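Local coordinates for lipoprotein (Mycoplasma mycoides subsp. capri, PDB 7ADK), which probably cleaves proteins at the mycoplasma cell surface, as a lipoprotein peptidase of the DUF31 family in clan PA, at residues K264-D270 and K642-L646; D270-N275 and V471-F477; I634-A640 and D661-I666; P749-A755 and Y774-E779. All blocks are in the same frame, centred on the assembly; numbering follows the deposited sequence.

Contact 3, between the 634-640 and 661-666 segments, lies at the hub. Its centre is about 10 Å from that of contact 1, about 12 Å from that of contact 4 and about 14 Å from that of contact 2, where Leu272 CD2 packs on Ile634 CD1. Asp643 OD2 of contact 1 meets Ser663 OG of contact 3 at 2.7 Å, a probable hydrogen bond. The link from contact 3 to contact 4 is similar: Val635 O lies 2.8 Å from Tyr752 OH. Contacts 1 and 4 are joined by the salt bridge Lys642 NZ to Glu779 OE1, 2.8 Å. Contact 2 shares Asp270 with contact 1 and stays clear of contact 4, nearest atoms about 11 Å apart.

Contact 1: K264-D270 and K642-L646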
loop_
_atom_site.group_PDB
_atom_site.type_symbol
_atom_site.label_atom_id
_atom_site.label_comp_id
_atom_site.label_asym_id
_atom_site.label_seq_id
_atom_site.Cartn_x
_atom_site.Cartn_y
_atom_site.Cartn_z
ATOM N N LYS B 264 -4.374 -3.996 14.487
ATOM C CA LYS B 264 -4.198 -2.709 13.800
ATOM C C LYS B 264 -4.278 -1.524 14.781
ATOM O O LYS B 264 -4.531 -0.399 14.370
ATOM C CB LYS B 264 -5.210 -2.589 12.649
ATOM C CG LYS B 264 -5.148 -3.761 11.665
ATOM C CD LYS B 264 -6.193 -3.622 10.558
ATOM C CE LYS B 264 -6.196 -4.883 9.688
ATOM N NZ LYS B 264 -7.246 -4.823 8.648
ATOM N N GLY B 265 -4.087 -1.766 16.084
ATOM C CA GLY B 265 -3.924 -0.750 17.128
ATOM C C GLY B 265 -2.770 0.249 16.892
ATOM O O GLY B 265 -2.945 1.408 17.238
ATOM N N PRO B 266 -1.637 -0.097 16.246
ATOM C CA PRO B 266 -0.749 0.884 15.622
ATOM C C PRO B 266 -1.477 1.727 14.558
ATOM O O PRO B 266 -2.301 1.204 13.818
ATOM C CB PRO B 266 0.377 0.064 14.986
ATOM C CG PRO B 266 0.377 -1.237 15.768
ATOM C CD PRO B 266 -1.092 -1.435 16.089
ATOM N N SER B 267 -1.152 3.010 14.424
ATOM C CA SER B 267 -1.938 3.990 13.641
ATOM C C SER B 267 -2.309 3.667 12.173
ATOM O O SER B 267 -1.726 2.814 11.505
ATOM C CB SER B 267 -1.177 5.317 13.696
ATOM O OG SER B 267 -1.702 6.303 12.850
ATOM N N VAL B 268 -3.241 4.453 11.614
ATOM C CA VAL B 268 -3.358 4.749 10.169
ATOM C C VAL B 268 -2.058 5.333 9.576
ATOM O O VAL B 268 -1.103 5.567 10.309
ATOM C CB VAL B 268 -4.684 5.500 9.896
ATOM C CG1 VAL B 268 -4.676 6.948 10.337
ATOM C CG2 VAL B 268 -5.150 5.458 8.442
ATOM N N VAL B 269 -1.965 5.490 8.248
ATOM C CA VAL B 269 -0.665 5.522 7.551
ATOM C C VAL B 269 -0.450 6.497 6.380
ATOM O O VAL B 269 0.689 6.840 6.096
ATOM C CB VAL B 269 -0.372 4.108 7.063
ATOM C CG1 VAL B 269 -1.301 3.710 5.929
ATOM C CG2 VAL B 269 1.046 3.969 6.546
ATOM N N ASP B 270 -1.472 6.913 5.637
ATOM C CA ASP B 270 -1.289 7.772 4.446
ATOM C C ASP B 270 -2.277 8.947 4.460
ATOM O O ASP B 270 -2.347 9.692 3.497
ATOM C CB ASP B 270 -1.406 6.982 3.120
ATOM C CG ASP B 270 -0.410 5.846 2.799
ATOM O OD1 ASP B 270 0.814 6.017 2.972
ATOM O OD2 ASP B 270 -0.861 4.795 2.281
ATOM N N LYS B 642 6.407 -2.900 6.425
ATOM C CA LYS B 642 5.326 -3.334 7.341
ATOM C C LYS B 642 4.030 -2.515 7.231
ATOM O O LYS B 642 3.142 -2.616 8.074
ATOM C CB LYS B 642 5.845 -3.481 8.783
ATOM C CG LYS B 642 7.055 -4.429 8.843
ATOM C CD LYS B 642 7.305 -5.036 10.229
ATOM C CE LYS B 642 6.305 -6.155 10.545
ATOM N NZ LYS B 642 6.598 -6.774 11.858
ATOM N N ASP B 643 3.874 -1.723 6.173
ATOM C CA ASP B 643 2.650 -0.980 5.869
ATOM C C ASP B 643 1.524 -1.920 5.410
ATOM O O ASP B 643 1.453 -2.337 4.255
ATOM C CB ASP B 643 2.986 0.113 4.839
ATOM C CG ASP B 643 1.825 1.040 4.477
ATOM O OD1 ASP B 643 0.660 0.688 4.765
ATOM O OD2 ASP B 643 2.115 2.123 3.922
ATOM N N PHE B 644 0.645 -2.265 6.349
ATOM C CA PHE B 644 -0.445 -3.228 6.192
ATOM C C PHE B 644 -1.713 -2.679 5.524
ATOM O O PHE B 644 -2.656 -3.432 5.282
ATOM C CB PHE B 644 -0.755 -3.813 7.573
ATOM C CG PHE B 644 -1.099 -2.816 8.661
ATOM C CD1 PHE B 644 -0.105 -2.367 9.549
ATOM C CD2 PHE B 644 -2.427 -2.388 8.819
ATOM C CE1 PHE B 644 -0.450 -1.534 10.621
ATOM C CE2 PHE B 644 -2.766 -1.557 9.893
ATOM C CZ PHE B 644 -1.781 -1.140 10.798
ATOM N N TYR B 645 -1.769 -1.383 5.219
ATOM C CA TYR B 645 -2.948 -0.775 4.601
ATOM C C TYR B 645 -2.982 -0.929 3.083
ATOM O O TYR B 645 -4.044 -0.828 2.472
ATOM C CB TYR B 645 -3.001 0.700 4.953
ATOM C CG TYR B 645 -3.222 0.997 6.414
ATOM C CD1 TYR B 645 -4.533 1.198 6.861
ATOM C CD2 TYR B 645 -2.141 1.077 7.310
ATOM C CE1 TYR B 645 -4.776 1.445 8.215
ATOM C CE2 TYR B 645 -2.381 1.356 8.661
ATOM C CZ TYR B 645 -3.704 1.481 9.116
ATOM O OH TYR B 645 -3.955 1.610 10.433
ATOM N N LEU B 646 -1.830 -1.201 2.465
ATOM C CA LEU B 646 -1.706 -1.551 1.053
ATOM C C LEU B 646 -2.470 -2.852 0.746
ATOM O O LEU B 646 -2.235 -3.874 1.394
ATOM C CB LEU B 646 -0.217 -1.696 0.707
ATOM C CG LEU B 646 0.599 -0.401 0.832
ATOM C CD1 LEU B 646 2.086 -0.711 0.788
ATOM C CD2 LEU B 646 0.296 0.565 -0.304
#
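Tyr645 OH donates to the backbone carbonyl O of Ser267 at 2.8 Å, the one hydrogen bond between the two segments. The hydroxyl approaches from above the carbonyl plane, with a C=O...donor angle of 98°, so it reaches the oxygen from the flank instead of head-on. Val268 N is also close to the hydroxyl, but its angle is too poor for a bond. The side chain of Val268 crosses the phenol at about a right angle, its CG2 4.0 Å from Tyr645 CE1. Both faces of the Tyr645 ring have neighbours: Phe644 CD2 sits toward the rim of one, and Val269 N toward the rim of the opposite one. Val269 runs past the phenol in the opposite direction and sends CG2 toward Asp643 OD2, 3.4 Å away. Phe644, with CG wedged between its own backbone N and carbonyl carbon (chi1 56°), turns its ring toward the 264-270 loop. There Phe644 CE2 lies 3.7 Å from Lys264 CG, and the Pro266 carbonyl O sits at the ring edge. The ammonium group of Lys264 pairs with Glu261. Asp643 closes an Asx turn: its OD1 accepts from Tyr645 N at 3.2 Å, which fixes the backbone just where the phenol starts. Asp643 OD2 is held by Ser663 and Asp270 OD2 by Tyr673, yet Asp270 OD1 stands only 4.2 Å from Asp643 OD2. Two buried carboxylates so close may raise each other's affinity for a proton, an effect that the hydroxyl donors of Ser663 and Tyr673 would offset.

Contact 2: D270-N275 and V471-F477; sequences DSLGRN and VKVGQTF
A type II beta turn from Lys472 to Gln475 leads into a single antiparallel bridge with the 270-275 loop. Ser271 and Thr476 form the non-hydrogen-bonded pair of this bridge, their CA atoms 4.3 Å apart. On one flank Phe477 N donates to Asp270 O at 2.9 Å, almost straight (171°). On the other, Leu272 N reaches Gln475 O in a weak, longer bond. Gly474 N then donates to Leu272 O at 3.0 Å, tying the turn itself to the loop. Gly474 is the third residue of the turn, and its positive phi is the conformation that a type II turn needs there. Among the side chains, Leu272 leads. Its CG is 3.7 Å from Phe477 CE1 and meets the phenyl ring at its edge, while CD1 lies 3.7 Å from Lys472 O. Leu272 CG stands anti to its carbonyl carbon (chi1 -54°), which puts CD1 beside the turn and the phenyl ring, and CD2 near Phe477 CE1. Val473 CG1 packs against the backbone of Arg274 and Asn275. Ser271 OG makes a weak bond to Thr476 OG1, whose stronger partner is Tyr673 O. Arg274 is tied to Asp630, and Lys472 and Gln475 make weak contacts with a chain of another protein. One antiparallel bridge beside a type II turn thus joins the loop before strand 289-293 to the loop between strands 461-467 and 486-493.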
loop_
_atom_site.group_PDB
_atom_site.type_symbol
_atom_site.label_atom_id
_atom_site.label_comp_id
_atom_site.label_asym_id
_atom_site.label_seq_id
_atom_site.Cartn_x
_atom_site.Cartn_y
_atom_site.Cartn_z
ATOM N N ASP B 270 -1.472 6.913 5.637
ATOM C CA ASP B 270 -1.289 7.772 4.446
ATOM C C ASP B 270 -2.277 8.947 4.460
ATOM O O ASP B 270 -2.347 9.692 3.497
ATOM C CB ASP B 270 -1.406 6.982 3.120
ATOM C CG ASP B 270 -0.410 5.846 2.799
ATOM O OD1 ASP B 270 0.814 6.017 2.972
ATOM O OD2 ASP B 270 -0.861 4.795 2.281
ATOM N N SER B 271 -3.065 9.094 5.526
ATOM C CA SER B 271 -4.234 9.973 5.614
ATOM C C SER B 271 -4.019 11.082 6.644
ATOM O O SER B 271 -3.315 10.871 7.620
ATOM C CB SER B 271 -5.464 9.140 5.964
ATOM O OG SER B 271 -6.615 9.937 5.850
ATOM N N LEU B 272 -4.600 12.264 6.429
ATOM C CA LEU B 272 -4.537 13.420 7.335
ATOM C C LEU B 272 -5.896 13.671 8.000
ATOM O O LEU B 272 -6.860 13.971 7.312
ATOM C CB LEU B 272 -4.159 14.689 6.552
ATOM C CG LEU B 272 -2.877 14.612 5.721
ATOM C CD1 LEU B 272 -2.670 15.938 4.994
ATOM C CD2 LEU B 272 -1.671 14.263 6.577
ATOM N N GLY B 273 -5.984 13.642 9.327
ATOM C CA GLY B 273 -7.239 13.934 10.025
ATOM C C GLY B 273 -7.663 15.412 10.023
ATOM O O GLY B 273 -8.817 15.699 9.724
ATOM N N ARG B 274 -6.763 16.343 10.367
ATOM C CA ARG B 274 -7.060 17.759 10.677
ATOM C C ARG B 274 -5.858 18.683 10.477
ATOM O O ARG B 274 -4.731 18.215 10.377
ATOM C CB ARG B 274 -7.635 17.915 12.109
ATOM C CG ARG B 274 -6.620 17.705 13.247
ATOM C CD ARG B 274 -7.086 18.304 14.569
ATOM N NE ARG B 274 -6.095 18.159 15.657
ATOM C CZ ARG B 274 -6.230 18.587 16.902
ATOM N NH1 ARG B 274 -5.268 18.503 17.763
ATOM N NH2 ARG B 274 -7.324 19.088 17.371
ATOM N N ASN B 275 -6.086 19.992 10.486
ATOM C CA ASN B 275 -5.075 20.999 10.149
ATOM C C ASN B 275 -3.886 21.040 11.126
ATOM O O ASN B 275 -2.742 21.218 10.735
ATOM C CB ASN B 275 -5.788 22.352 10.034
ATOM C CG ASN B 275 -4.979 23.346 9.230
ATOM O OD1 ASN B 275 -3.960 23.864 9.652
ATOM N ND2 ASN B 275 -5.419 23.668 8.041
ATOM N N VAL B 471 -0.571 20.956 -0.129
ATOM C CA VAL B 471 -1.463 19.808 0.148
ATOM C C VAL B 471 -2.608 20.108 1.127
ATOM O O VAL B 471 -2.514 21.011 1.951
ATOM C CB VAL B 471 -0.579 18.670 0.679
ATOM C CG1 VAL B 471 -1.263 17.490 1.347
ATOM C CG2 VAL B 471 0.275 18.093 -0.437
ATOM N N LYS B 472 -3.694 19.322 1.073
ATOM C CA LYS B 472 -4.961 19.553 1.797
ATOM C C LYS B 472 -5.344 18.397 2.732
ATOM O O LYS B 472 -5.075 17.230 2.454
ATOM C CB LYS B 472 -6.083 19.858 0.789
ATOM C CG LYS B 472 -5.841 21.185 0.060
ATOM C CD LYS B 472 -6.886 21.456 -1.017
ATOM C CE LYS B 472 -6.498 22.733 -1.771
ATOM N NZ LYS B 472 -7.270 22.890 -3.021
ATOM N N VAL B 473 -5.976 18.732 3.854
ATOM C CA VAL B 473 -6.422 17.773 4.881
ATOM C C VAL B 473 -7.540 16.865 4.368
ATOM O O VAL B 473 -8.273 17.203 3.442
ATOM C CB VAL B 473 -6.822 18.471 6.194
ATOM C CG1 VAL B 473 -5.658 19.270 6.761
ATOM C CG2 VAL B 473 -8.030 19.390 6.071
ATOM N N GLY B 474 -7.651 15.679 4.957
ATOM C CA GLY B 474 -8.592 14.634 4.564
ATOM C C GLY B 474 -8.151 13.779 3.382
ATOM O O GLY B 474 -8.667 12.683 3.216
ATOM N N GLN B 475 -7.172 14.221 2.593
ATOM C CA GLN B 475 -6.563 13.447 1.506
ATOM C C GLN B 475 -5.783 12.222 2.013
ATOM O O GLN B 475 -5.150 12.273 3.068
ATOM C CB GLN B 475 -5.662 14.390 0.694
ATOM C CG GLN B 475 -5.064 13.750 -0.563
ATOM C CD GLN B 475 -4.322 14.737 -1.453
ATOM O OE1 GLN B 475 -4.207 15.926 -1.207
ATOM N NE2 GLN B 475 -3.790 14.276 -2.551
ATOM N N THR B 476 -5.778 11.148 1.215
ATOM C CA THR B 476 -4.943 9.951 1.415
ATOM C C THR B 476 -3.913 9.818 0.293
ATOM O O THR B 476 -4.263 9.787 -0.887
ATOM C CB THR B 476 -5.804 8.692 1.572
ATOM O OG1 THR B 476 -6.518 8.803 2.772
ATOM C CG2 THR B 476 -5.016 7.398 1.701
ATOM N N PHE B 477 -2.636 9.722 0.650
ATOM C CA PHE B 477 -1.499 9.670 -0.267
ATOM C C PHE B 477 -1.138 8.260 -0.764
ATOM O O PHE B 477 -1.495 7.246 -0.169
ATOM C CB PHE B 477 -0.302 10.327 0.424
ATOM C CG PHE B 477 -0.592 11.721 0.932
ATOM C CD1 PHE B 477 -0.627 11.957 2.312
ATOM C CD2 PHE B 477 -0.908 12.762 0.041
ATOM C CE1 PHE B 477 -1.049 13.198 2.806
ATOM C CE2 PHE B 477 -1.341 14.002 0.533
ATOM C CZ PHE B 477 -1.440 14.204 1.916
#

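Contact 3: I634-A640 and D661-I666; sequences IVGYPTA and DFSLWI
Ile634, Tyr637 and Pro638 bury the most surface here, each against a different part of the 661-666 segment. Ile634 lies side by side with Ile666, both pointing the same way, and their CG1 atoms are 3.5 Å apart; its CG2 branch turns to Leu664 CG. Tyr637 runs alongside Leu664 in the same direction. The touching atoms are Tyr637 CE2 and Leu664 CD1, and the hydroxyl beyond them is bound to Leu287 O. With Leu664 CG opposite its backbone N (chi1 -178°), the leucine brings its methyl back to the phenol although its CB starts off away from the other segment. Pro638 crosses Trp665 at about a right angle: its CG is 3.6 Å from Trp665 CE3, meeting the indole obliquely, and its CD rests on Trp665 CB. The backbone of the same proline anchors the pairing, since Pro638 O accepts from Ser663 N at 3.1 Å, nearly in line with the carbonyl bond (174°). Ala640 N donates to Asp661 O at 2.9 Å. These two bonds flank Thr639 and Phe662, which form one non-hydrogen-bonded antiparallel pair. Tyr637 O sits at the edge of the Phe662 ring, and Thr639 CG2 approaches CE1 of that ring. Near Ile634, by contrast, the carbonyl oxygens of Val635 and Trp665 come close without a bond. Polar pairing therefore holds the Thr639 end, while the Ile634 end relies on aliphatic packing, and the hydroxyl of Tyr752 probably supplies the donor that Val635 O lacks within the pair.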
loop_
_atom_site.group_PDB
_atom_site.type_symbol
_atom_site.label_atom_id
_atom_site.label_comp_id
_atom_site.label_asym_id
_atom_site.label_seq_id
_atom_site.Cartn_x
_atom_site.Cartn_y
_atom_site.Cartn_z
ATOM N N ILE B 634 1.642 13.225 13.483
ATOM C CA ILE B 634 1.973 13.029 12.047
ATOM C C ILE B 634 3.398 13.465 11.917
ATOM O O ILE B 634 3.738 14.580 11.556
ATOM C CB ILE B 634 1.158 13.762 10.963
ATOM C CG1 ILE B 634 -0.292 13.327 11.069
ATOM C CG2 ILE B 634 1.674 13.373 9.556
ATOM C CD1 ILE B 634 -1.171 13.849 9.931
ATOM N N VAL B 635 4.218 12.534 12.298
ATOM C CA VAL B 635 5.651 12.606 12.287
ATOM C C VAL B 635 6.120 11.201 12.078
ATOM O O VAL B 635 5.378 10.236 12.266
ATOM C CB VAL B 635 6.237 13.165 13.588
ATOM C CG1 VAL B 635 6.020 14.665 13.762
ATOM C CG2 VAL B 635 5.598 12.497 14.780
ATOM N N GLY B 636 7.372 11.081 11.691
ATOM C CA GLY B 636 7.925 9.789 11.384
ATOM C C GLY B 636 7.471 9.300 10.027
ATOM O O GLY B 636 6.304 9.346 9.650
ATOM N N TYR B 637 8.440 8.760 9.315
ATOM C CA TYR B 637 8.216 7.997 8.111
ATOM C C TYR B 637 8.869 6.632 8.319
ATOM O O TYR B 637 10.086 6.507 8.175
ATOM C CB TYR B 637 8.756 8.774 6.911
ATOM C CG TYR B 637 8.190 10.166 6.705
ATOM C CD1 TYR B 637 8.732 11.260 7.403
ATOM C CD2 TYR B 637 7.233 10.390 5.703
ATOM C CE1 TYR B 637 8.366 12.576 7.068
ATOM C CE2 TYR B 637 6.874 11.704 5.359
ATOM C CZ TYR B 637 7.453 12.802 6.024
ATOM O OH TYR B 637 7.182 14.065 5.609
ATOM N N PRO B 638 8.135 5.596 8.731
ATOM C CA PRO B 638 8.677 4.253 8.739
ATOM C C PRO B 638 8.877 3.757 7.306
ATOM O O PRO B 638 8.188 4.192 6.386
ATOM C CB PRO B 638 7.676 3.427 9.530
ATOM C CG PRO B 638 6.353 4.147 9.316
ATOM C CD PRO B 638 6.741 5.605 9.124
ATOM N N THR B 639 9.784 2.813 7.100
ATOM C CA THR B 639 9.875 2.095 5.823
ATOM C C THR B 639 8.552 1.409 5.493
ATOM O O THR B 639 7.855 0.909 6.373
ATOM C CB THR B 639 10.995 1.055 5.830
ATOM O OG1 THR B 639 10.861 0.179 6.925
ATOM C CG2 THR B 639 12.375 1.701 5.889
ATOM N N ALA B 640 8.185 1.364 4.216
ATOM C CA ALA B 640 6.897 0.829 3.785
ATOM C C ALA B 640 6.764 -0.712 3.888
ATOM O O ALA B 640 5.702 -1.253 3.596
ATOM C CB ALA B 640 6.632 1.360 2.378
ATOM N N ASP B 661 11.647 3.188 -0.171
ATOM C CA ASP B 661 10.230 3.566 0.037
ATOM C C ASP B 661 9.664 3.545 1.469
ATOM O O ASP B 661 9.969 2.687 2.299
ATOM C CB ASP B 661 9.307 2.822 -0.943
ATOM C CG ASP B 661 8.129 3.679 -1.422
ATOM O OD1 ASP B 661 8.018 4.862 -1.019
ATOM O OD2 ASP B 661 7.326 3.162 -2.225
ATOM N N PHE B 662 8.798 4.531 1.738
ATOM C CA PHE B 662 8.357 4.973 3.060
ATOM C C PHE B 662 6.880 5.384 3.082
ATOM O O PHE B 662 6.265 5.670 2.054
ATOM C CB PHE B 662 9.222 6.138 3.552
ATOM C CG PHE B 662 10.704 5.868 3.641
ATOM C CD1 PHE B 662 11.297 5.614 4.883
ATOM C CD2 PHE B 662 11.509 5.943 2.494
ATOM C CE1 PHE B 662 12.681 5.406 4.977
ATOM C CE2 PHE B 662 12.888 5.711 2.581
ATOM C CZ PHE B 662 13.474 5.443 3.824
ATOM N N SER B 663 6.313 5.444 4.290
ATOM C CA SER B 663 4.913 5.799 4.588
ATOM C C SER B 663 4.818 7.080 5.431
ATOM O O SER B 663 5.747 7.376 6.163
ATOM C CB SER B 663 4.245 4.676 5.376
ATOM O OG SER B 663 4.353 3.433 4.730
ATOM N N LEU B 664 3.710 7.827 5.390
ATOM C CA LEU B 664 3.439 9.005 6.238
ATOM C C LEU B 664 2.627 8.623 7.488
ATOM O O LEU B 664 1.453 8.960 7.614
ATOM C CB LEU B 664 2.749 10.086 5.386
ATOM C CG LEU B 664 2.447 11.411 6.127
ATOM C CD1 LEU B 664 3.620 12.370 6.102
ATOM C CD2 LEU B 664 1.271 12.110 5.475
ATOM N N TRP B 665 3.242 7.884 8.413
ATOM C CA TRP B 665 2.580 7.370 9.623
ATOM C C TRP B 665 2.101 8.493 10.566
ATOM O O TRP B 665 2.616 9.602 10.587
ATOM C CB TRP B 665 3.474 6.344 10.331
ATOM C CG TRP B 665 2.805 5.139 10.930
ATOM C CD1 TRP B 665 2.323 5.031 12.186
ATOM C CD2 TRP B 665 2.556 3.834 10.320
ATOM N NE1 TRP B 665 1.785 3.783 12.375
ATOM C CE2 TRP B 665 1.864 3.017 11.250
ATOM C CE3 TRP B 665 2.872 3.241 9.086
ATOM C CZ2 TRP B 665 1.420 1.733 10.950
ATOM C CZ3 TRP B 665 2.449 1.940 8.773
ATOM C CH2 TRP B 665 1.699 1.197 9.688
ATOM N N ILE B 666 1.051 8.196 11.311
ATOM C CA ILE B 666 0.188 9.116 12.059
ATOM C C ILE B 666 -0.091 8.527 13.445
ATOM O O ILE B 666 0.603 7.632 13.897
ATOM C CB ILE B 666 -1.007 9.569 11.145
ATOM C CG1 ILE B 666 -2.124 10.442 11.768
ATOM C CG2 ILE B 666 -1.618 8.484 10.260
ATOM C CD1 ILE B 666 -3.124 11.032 10.764
#

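Contact 4: P749-A755 and Y774-E779; sequences PRFYAPA and YHASNE
One face of the Tyr774 ring receives the edge of Tyr752 in a T-shaped (edge-to-face) pair, with centroids 4.6 Å apart and planes at 66°. Tyr752 CD2 stands over the centre of the Tyr774 ring, and Pro754 CD lies over the centre of one Tyr752 face. Pro749 CG and Pro754 CG approach Tyr774 obliquely. The pair joins strand 769-778, where Tyr774 lies, to the loop before strand 761-765. Where that loop enters the strand, a Gly-Ala-Ser-Gly-Ser sequence resembles the nucleophile motif of PA-clan serine peptidases. Tyr774 CG is anti to its backbone N (chi1 -172°), which swings the phenol across to the 749-755 loop. There Tyr774 OH lies 2.7 Å from Tyr752 O, a weak bond at best, and also 2.7 Å from Ser777 OG, with the donor of that hydroxyl pair undecided. Ser777 OG in turn comes within 3.3 Å of Pro754 O, again weakly. The two hydroxyls lie between two loop carbonyls, but their two protons cannot serve all three approaches at once. Tyr752 OH has Val635 O as its partner. At the far end the contact is van der Waals packing: Ala753 CB lies 3.6 Å from Glu779 CA and also near the carbonyl Asn778 O. Glu779, extended beyond CG and salt-bridged to Lys642, passes Ala755 with its OE1 3.5 Å from Ala755 CB.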
loop_
_atom_site.group_PDB
_atom_site.type_symbol
_atom_site.label_atom_id
_atom_site.label_comp_id
_atom_site.label_asym_id
_atom_site.label_seq_id
_atom_site.Cartn_x
_atom_site.Cartn_y
_atom_site.Cartn_z
ATOM N N PRO B 749 2.907 7.130 23.910
ATOM C CA PRO B 749 1.843 7.379 22.943
ATOM C C PRO B 749 0.910 6.189 22.687
ATOM O O PRO B 749 1.363 5.051 22.541
ATOM C CB PRO B 749 2.594 7.762 21.668
ATOM C CG PRO B 749 4.004 7.234 21.841
ATOM C CD PRO B 749 4.190 7.478 23.318
ATOM N N ARG B 750 -0.401 6.458 22.591
ATOM C CA ARG B 750 -1.478 5.446 22.516
ATOM C C ARG B 750 -1.430 4.502 21.308
ATOM O O ARG B 750 -1.371 3.291 21.504
ATOM C CB ARG B 750 -2.841 6.147 22.612
ATOM C CG ARG B 750 -4.044 5.206 22.578
ATOM C CD ARG B 750 -5.343 6.004 22.601
ATOM N NE ARG B 750 -6.510 5.125 22.617
ATOM C CZ ARG B 750 -7.752 5.436 22.323
ATOM N NH1 ARG B 750 -8.135 6.642 22.046
ATOM N NH2 ARG B 750 -8.650 4.513 22.300
ATOM N N PHE B 751 -1.524 5.037 20.091
ATOM C CA PHE B 751 -1.681 4.267 18.852
ATOM C C PHE B 751 -0.428 4.392 17.981
ATOM O O PHE B 751 -0.498 4.921 16.879
ATOM C CB PHE B 751 -2.947 4.736 18.095
ATOM C CG PHE B 751 -4.324 4.375 18.637
ATOM C CD1 PHE B 751 -4.573 3.139 19.265
ATOM C CD2 PHE B 751 -5.402 5.239 18.372
ATOM C CE1 PHE B 751 -5.882 2.775 19.618
ATOM C CE2 PHE B 751 -6.707 4.879 18.736
ATOM C CZ PHE B 751 -6.951 3.637 19.343
ATOM N N TYR B 752 0.750 3.961 18.442
ATOM C CA TYR B 752 1.996 4.308 17.741
ATOM C C TYR B 752 3.143 3.312 17.911
ATOM O O TYR B 752 4.086 3.522 18.674
ATOM C CB TYR B 752 2.405 5.718 18.152
ATOM C CG TYR B 752 3.257 6.489 17.158
ATOM C CD1 TYR B 752 2.792 6.749 15.857
ATOM C CD2 TYR B 752 4.508 6.980 17.544
ATOM C CE1 TYR B 752 3.594 7.454 14.939
ATOM C CE2 TYR B 752 5.314 7.678 16.635
ATOM C CZ TYR B 752 4.865 7.909 15.328
ATOM O OH TYR B 752 5.691 8.536 14.463
ATOM N N ALA B 753 3.101 2.240 17.125
ATOM C CA ALA B 753 4.224 1.332 16.943
ATOM C C ALA B 753 4.659 1.233 15.460
ATOM O O ALA B 753 4.537 0.178 14.838
ATOM C CB ALA B 753 3.865 0.008 17.609
ATOM N N PRO B 754 5.146 2.328 14.847
ATOM C CA PRO B 754 5.669 2.339 13.483
ATOM C C PRO B 754 7.008 1.591 13.371
ATOM O O PRO B 754 8.085 2.115 13.653
ATOM C CB PRO B 754 5.803 3.818 13.127
ATOM C CG PRO B 754 6.078 4.478 14.465
ATOM C CD PRO B 754 5.186 3.674 15.391
ATOM N N ALA B 755 6.950 0.354 12.906
ATOM C CA ALA B 755 8.114 -0.501 12.716
ATOM C C ALA B 755 9.119 0.044 11.683
ATOM O O ALA B 755 8.725 0.581 10.650
ATOM C CB ALA B 755 7.618 -1.890 12.318
ATOM N N TYR B 774 9.782 10.731 19.915
ATOM C CA TYR B 774 9.669 9.277 19.826
ATOM C C TYR B 774 10.942 8.622 19.300
ATOM O O TYR B 774 11.545 9.109 18.343
ATOM C CB TYR B 774 8.494 8.923 18.940
ATOM C CG TYR B 774 8.159 7.461 18.910
ATOM C CD1 TYR B 774 7.295 6.936 19.884
ATOM C CD2 TYR B 774 8.634 6.654 17.861
ATOM C CE1 TYR B 774 6.852 5.613 19.770
ATOM C CE2 TYR B 774 8.201 5.326 17.755
ATOM C CZ TYR B 774 7.295 4.811 18.700
ATOM O OH TYR B 774 6.779 3.577 18.524
ATOM N N HIS B 775 11.333 7.481 19.873
ATOM C CA HIS B 775 12.569 6.795 19.459
ATOM C C HIS B 775 12.540 5.264 19.427
ATOM O O HIS B 775 13.227 4.690 18.588
ATOM C CB HIS B 775 13.753 7.286 20.289
ATOM C CG HIS B 775 13.842 6.722 21.681
ATOM N ND1 HIS B 775 13.208 7.224 22.806
ATOM C CD2 HIS B 775 14.579 5.638 22.045
ATOM C CE1 HIS B 775 13.589 6.439 23.817
ATOM N NE2 HIS B 775 14.409 5.483 23.390
ATOM N N ALA B 776 11.755 4.596 20.263
ATOM C CA ALA B 776 11.671 3.138 20.304
ATOM C C ALA B 776 10.242 2.665 20.082
ATOM O O ALA B 776 9.319 3.255 20.626
ATOM C CB ALA B 776 12.213 2.641 21.630
ATOM N N SER B 777 10.056 1.579 19.335
ATOM C CA SER B 777 8.748 0.958 19.083
ATOM C C SER B 777 8.639 -0.439 19.669
ATOM O O SER B 777 9.625 -1.166 19.744
ATOM C CB SER B 777 8.455 0.841 17.591
ATOM O OG SER B 777 8.473 2.099 16.978
ATOM N N ASN B 778 7.429 -0.836 20.029
ATOM C CA ASN B 778 7.083 -2.196 20.379
ATOM C C ASN B 778 5.708 -2.528 19.791
ATOM O O ASN B 778 4.666 -2.229 20.362
ATOM C CB ASN B 778 7.167 -2.317 21.899
ATOM C CG ASN B 778 6.971 -3.730 22.385
ATOM O OD1 ASN B 778 6.358 -4.574 21.750
ATOM N ND2 ASN B 778 7.482 -4.031 23.541
ATOM N N GLU B 779 5.695 -3.146 18.608
ATOM C CA GLU B 779 4.460 -3.492 17.896
ATOM C C GLU B 779 3.712 -4.684 18.498
ATOM O O GLU B 779 2.580 -4.937 18.105
ATOM C CB GLU B 779 4.725 -3.634 16.386
ATOM C CG GLU B 779 5.619 -4.816 15.985
ATOM C CD GLU B 779 5.785 -4.941 14.459
ATOM O OE1 GLU B 779 6.926 -4.892 13.948
ATOM O OE2 GLU B 779 4.794 -5.154 13.725
#